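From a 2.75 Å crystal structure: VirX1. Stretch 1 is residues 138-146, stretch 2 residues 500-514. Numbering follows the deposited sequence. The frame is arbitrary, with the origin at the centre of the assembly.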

# COMPACT_ATOMS: atom_id res chain seq x y z
N THR B 138 23.48 -16.32 -17.70
CA THR B 138 23.90 -17.50 -16.88
C THR B 138 24.93 -18.36 -17.62
O THR B 138 25.91 -18.78 -16.98
CB THR B 138 22.68 -18.36 -16.52
OG1 THR B 138 21.69 -17.49 -15.98
CG2 THR B 138 23.00 -19.48 -15.54
N TYR B 139 24.73 -18.63 -18.90
CA TYR B 139 25.61 -19.50 -19.73
C TYR B 139 26.99 -18.86 -19.92
O TYR B 139 27.99 -19.60 -19.86
CB TYR B 139 24.99 -19.77 -21.11
CG TYR B 139 23.68 -20.52 -21.07
CD1 TYR B 139 23.67 -21.89 -20.85
CD2 TYR B 139 22.48 -19.89 -21.29
CE1 TYR B 139 22.48 -22.59 -20.80
CE2 TYR B 139 21.28 -20.59 -21.29
CZ TYR B 139 21.28 -21.95 -21.05
OH TYR B 139 20.12 -22.66 -21.03
N LEU B 140 27.04 -17.55 -20.17
CA LEU B 140 28.31 -16.78 -20.30
C LEU B 140 29.09 -16.94 -18.99
O LEU B 140 30.28 -17.31 -19.02
CB LEU B 140 28.01 -15.31 -20.58
CG LEU B 140 27.27 -15.02 -21.89
CD1 LEU B 140 27.02 -13.51 -22.07
CD2 LEU B 140 28.02 -15.60 -23.09
N ALA B 141 28.42 -16.66 -17.87
CA ALA B 141 28.97 -16.75 -16.50
C ALA B 141 29.47 -18.17 -16.26
O ALA B 141 30.60 -18.33 -15.80
CB ALA B 141 27.92 -16.36 -15.50
N GLU B 142 28.67 -19.18 -16.62
CA GLU B 142 28.94 -20.60 -16.28
C GLU B 142 30.13 -21.12 -17.08
O GLU B 142 30.93 -21.84 -16.48
CB GLU B 142 27.69 -21.47 -16.49
CG GLU B 142 26.74 -21.38 -15.32
CD GLU B 142 25.68 -22.46 -15.22
OE1 GLU B 142 25.86 -23.53 -15.82
OE2 GLU B 142 24.67 -22.24 -14.51
N HIS B 143 30.25 -20.78 -18.37
CA HIS B 143 31.35 -21.28 -19.25
C HIS B 143 32.43 -20.21 -19.43
O HIS B 143 33.32 -20.42 -20.26
CB HIS B 143 30.75 -21.78 -20.56
CG HIS B 143 29.81 -22.91 -20.35
ND1 HIS B 143 28.50 -22.72 -20.01
CD2 HIS B 143 30.00 -24.24 -20.38
CE1 HIS B 143 27.90 -23.88 -19.86
NE2 HIS B 143 28.80 -24.83 -20.11
N ASN B 144 32.37 -19.11 -18.66
CA ASN B 144 33.43 -18.07 -18.60
C ASN B 144 33.68 -17.52 -20.02
O ASN B 144 34.85 -17.41 -20.44
CB ASN B 144 34.71 -18.64 -17.97
CG ASN B 144 35.69 -17.57 -17.57
OD1 ASN B 144 35.31 -16.54 -17.00
ND2 ASN B 144 36.96 -17.81 -17.88
N ARG B 145 32.61 -17.19 -20.74
CA ARG B 145 32.65 -16.66 -22.12
C ARG B 145 32.05 -15.26 -22.14
O ARG B 145 31.35 -14.91 -21.18
CB ARG B 145 31.90 -17.60 -23.08
CG ARG B 145 32.27 -19.06 -22.93
CD ARG B 145 33.76 -19.31 -23.05
NE ARG B 145 34.03 -20.73 -23.07
CZ ARG B 145 34.35 -21.42 -24.16
NH1 ARG B 145 34.49 -20.84 -25.33
NH2 ARG B 145 34.55 -22.72 -24.07
N LEU B 146 32.29 -14.52 -23.22
CA LEU B 146 31.73 -13.17 -23.40
C LEU B 146 31.54 -12.89 -24.90
O LEU B 146 32.29 -13.46 -25.73
CB LEU B 146 32.68 -12.17 -22.74
CG LEU B 146 32.06 -10.87 -22.23
CD1 LEU B 146 30.76 -11.11 -21.49
CD2 LEU B 146 33.04 -10.15 -21.32
N ASP B 500 11.89 -29.91 -24.94
CA ASP B 500 12.26 -28.73 -25.77
C ASP B 500 13.34 -27.92 -25.05
O ASP B 500 14.32 -27.55 -25.71
CB ASP B 500 11.06 -27.84 -26.10
CG ASP B 500 10.15 -28.43 -27.18
OD1 ASP B 500 10.53 -29.45 -27.81
OD2 ASP B 500 9.05 -27.89 -27.38
N TRP B 501 13.17 -27.65 -23.76
CA TRP B 501 14.15 -26.85 -22.99
C TRP B 501 15.47 -27.62 -22.87
O TRP B 501 16.52 -27.02 -23.18
CB TRP B 501 13.65 -26.39 -21.61
CG TRP B 501 14.64 -25.43 -21.03
CD1 TRP B 501 14.79 -24.11 -21.36
CD2 TRP B 501 15.72 -25.74 -20.13
NE1 TRP B 501 15.85 -23.58 -20.68
CE2 TRP B 501 16.44 -24.55 -19.92
CE3 TRP B 501 16.13 -26.90 -19.46
CZ2 TRP B 501 17.53 -24.48 -19.06
CZ3 TRP B 501 17.22 -26.84 -18.62
CH2 TRP B 501 17.93 -25.65 -18.44
N LEU B 502 15.45 -28.89 -22.45
CA LEU B 502 16.67 -29.71 -22.30
C LEU B 502 17.44 -29.69 -23.62
O LEU B 502 18.70 -29.57 -23.59
CB LEU B 502 16.31 -31.14 -21.87
CG LEU B 502 15.83 -31.28 -20.42
CD1 LEU B 502 15.43 -32.72 -20.12
CD2 LEU B 502 16.85 -30.78 -19.41
N LYS B 503 16.73 -29.75 -24.74
CA LYS B 503 17.35 -29.66 -26.08
C LYS B 503 17.98 -28.28 -26.22
O LYS B 503 19.16 -28.21 -26.60
CB LYS B 503 16.34 -29.93 -27.22
CG LYS B 503 17.00 -30.43 -28.49
CD LYS B 503 16.34 -30.00 -29.79
CE LYS B 503 17.31 -30.01 -30.96
NZ LYS B 503 16.58 -30.03 -32.24
N HIS B 504 17.24 -27.21 -25.89
CA HIS B 504 17.70 -25.81 -26.04
C HIS B 504 18.95 -25.59 -25.19
O HIS B 504 19.86 -24.92 -25.67
CB HIS B 504 16.59 -24.80 -25.73
CG HIS B 504 17.06 -23.40 -25.52
ND1 HIS B 504 17.18 -22.47 -26.50
CD2 HIS B 504 17.38 -22.75 -24.38
CE1 HIS B 504 17.60 -21.33 -25.99
NE2 HIS B 504 17.75 -21.48 -24.71
N TYR B 505 19.00 -26.15 -23.97
CA TYR B 505 20.16 -26.02 -23.06
C TYR B 505 21.37 -26.68 -23.75
O TYR B 505 22.38 -25.98 -23.94
CB TYR B 505 19.84 -26.60 -21.68
CG TYR B 505 21.07 -26.80 -20.82
CD1 TYR B 505 21.66 -25.74 -20.16
CD2 TYR B 505 21.67 -28.05 -20.72
CE1 TYR B 505 22.82 -25.90 -19.42
CE2 TYR B 505 22.81 -28.23 -19.97
CZ TYR B 505 23.40 -27.15 -19.34
OH TYR B 505 24.54 -27.34 -18.60
N GLU B 506 21.26 -27.96 -24.14
CA GLU B 506 22.40 -28.73 -24.71
C GLU B 506 22.98 -27.97 -25.89
O GLU B 506 24.23 -27.88 -25.98
CB GLU B 506 22.00 -30.17 -25.06
CG GLU B 506 21.83 -31.07 -23.84
CD GLU B 506 22.89 -31.02 -22.73
OE1 GLU B 506 24.12 -31.00 -23.05
OE2 GLU B 506 22.49 -30.98 -21.52
N SER B 507 22.15 -27.36 -26.75
CA SER B 507 22.62 -26.64 -27.96
C SER B 507 23.13 -25.24 -27.58
O SER B 507 24.00 -24.72 -28.30
CB SER B 507 21.55 -26.57 -29.01
OG SER B 507 20.43 -25.89 -28.51
N MET B 508 22.62 -24.66 -26.49
CA MET B 508 23.05 -23.32 -26.01
C MET B 508 24.47 -23.42 -25.45
O MET B 508 25.24 -22.48 -25.65
CB MET B 508 22.09 -22.79 -24.93
CG MET B 508 21.13 -21.77 -25.42
SD MET B 508 21.99 -20.25 -25.75
CE MET B 508 20.63 -19.47 -26.61
N VAL B 509 24.78 -24.51 -24.75
CA VAL B 509 26.13 -24.77 -24.16
C VAL B 509 27.12 -24.94 -25.31
O VAL B 509 28.22 -24.34 -25.23
CB VAL B 509 26.14 -25.97 -23.20
CG1 VAL B 509 25.23 -25.70 -22.02
CG2 VAL B 509 25.76 -27.29 -23.82
N GLU B 510 26.72 -25.68 -26.36
CA GLU B 510 27.56 -25.93 -27.56
C GLU B 510 27.89 -24.60 -28.24
O GLU B 510 29.06 -24.41 -28.62
CB GLU B 510 26.89 -26.92 -28.52
CG GLU B 510 27.87 -27.47 -29.53
CD GLU B 510 27.29 -28.20 -30.74
OE1 GLU B 510 26.05 -28.34 -30.84
OE2 GLU B 510 28.10 -28.61 -31.58
N TYR B 511 26.91 -23.70 -28.39
CA TYR B 511 27.10 -22.39 -29.08
C TYR B 511 28.03 -21.51 -28.24
O TYR B 511 28.95 -20.87 -28.79
CB TYR B 511 25.79 -21.64 -29.35
CG TYR B 511 26.03 -20.23 -29.80
CD1 TYR B 511 26.63 -19.97 -31.02
CD2 TYR B 511 25.75 -19.15 -28.97
CE1 TYR B 511 26.91 -18.68 -31.43
CE2 TYR B 511 26.03 -17.85 -29.37
CZ TYR B 511 26.62 -17.61 -30.59
OH TYR B 511 26.92 -16.34 -30.96
N VAL B 512 27.77 -21.47 -26.93
CA VAL B 512 28.50 -20.61 -25.95
C VAL B 512 29.97 -21.04 -25.92
O VAL B 512 30.82 -20.15 -25.76
CB VAL B 512 27.81 -20.64 -24.57
CG1 VAL B 512 28.77 -20.34 -23.43
CG2 VAL B 512 26.63 -19.68 -24.54
N LYS B 513 30.26 -22.31 -26.17
CA LYS B 513 31.65 -22.86 -26.21
C LYS B 513 32.40 -22.39 -27.46
O LYS B 513 33.63 -22.49 -27.45
CB LYS B 513 31.60 -24.38 -26.08
CG LYS B 513 31.28 -24.82 -24.66
CD LYS B 513 31.15 -26.28 -24.45
CE LYS B 513 31.22 -26.63 -22.97
NZ LYS B 513 31.38 -28.09 -22.77
N THR B 514 31.72 -21.89 -28.50
CA THR B 514 32.36 -21.31 -29.71
C THR B 514 32.73 -19.84 -29.45
O THR B 514 33.47 -19.27 -30.26
CB THR B 514 31.49 -21.47 -30.96
OG1 THR B 514 30.45 -20.48 -30.97
CG2 THR B 514 30.91 -22.86 -31.10

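Two helices of one chain meet here, touching residues being at least 362 apart in sequence, at an angle of 59° between their N-to-C directions, their axes 10.2 Å apart at closest approach. Together they bury 547 Å² of surface. Followed along the second helix, the contact begins at the hydroxyl of Tyr139, runs back along its ring, and finishes where the first helix has already ended.

Asp500 lies out of reach, and Trp501 makes the first touch. Its CA-to-CB bond points sideways, but the long indole carries its end across, bringing CZ2 to 3.7 Å from Tyr139 OH. One turn later His504 does something similar more loosely, with CD2 4.3 Å from Tyr139 OH. Both are packing contacts at the tip of the tyrosine.

Tyr505 also starts sideways and reaches inward with its ring. Its CD1 lies 3.3 Å from Tyr139 CE1, near the plane of the Tyr139 ring and at its edge. The two rings meet rim to rim, with centroids 5.8 Å apart and planes at 36°, so neither covers the face of the other. Glu506 and Ser507 follow on surface that takes no part in the contact, where polar side chains are at home.

Met508 returns to the interface. Its CB points toward the first stretch and sits over one face of the Tyr139 ring, 4.2 Å from the ring centroid and 16° off the normal, in a CH-pi contact. The flexible thioether then leads away, although SD remains 4.8 Å from the centroid of that ring, in an oblique sulfur-aromatic approach. Val509 CA lies 6.9 Å from Tyr139 CA, and from this close register Val509 points sideways and offers a branched, apolar side chain. Its CG1 lies 4.3 Å from Tyr139 CD1 and 3.9 Å from His143 CE1, so one methyl group serves two rings.

Val512 completes the hole into which Tyr139 fits as a knob, the other walls being Tyr505, Met508 and Val509. Pointing toward the first stretch, it uses both branches: CG2 is 3.8 Å from Tyr139 CB, while CG1 is 3.8 Å from His143 CB and also 3.8 Å from Arg145 CG. The His143 ring is steadied within its own helix by a hydrogen bond from ND1 to Tyr139 O, 3.2 Å long.

At Lys513 the apolar packing gives way to a polar bond. Its aliphatic chain brings CE to 3.7 Å from His143 CD2, leaving the contact to carbon rather than charge. Its carbonyl accepts the one hydrogen bond between the stretches, from Arg145 NH1 to Lys513 O at 2.8 Å. Arg145 follows Asn144, which leaves the helix with positive phi in a Schellman motif. Lys513 CA and Val512 O lie over one face of the guanidinium. Thr514 turns away, its OG1 bonded to Tyr511 O at 2.7 Å.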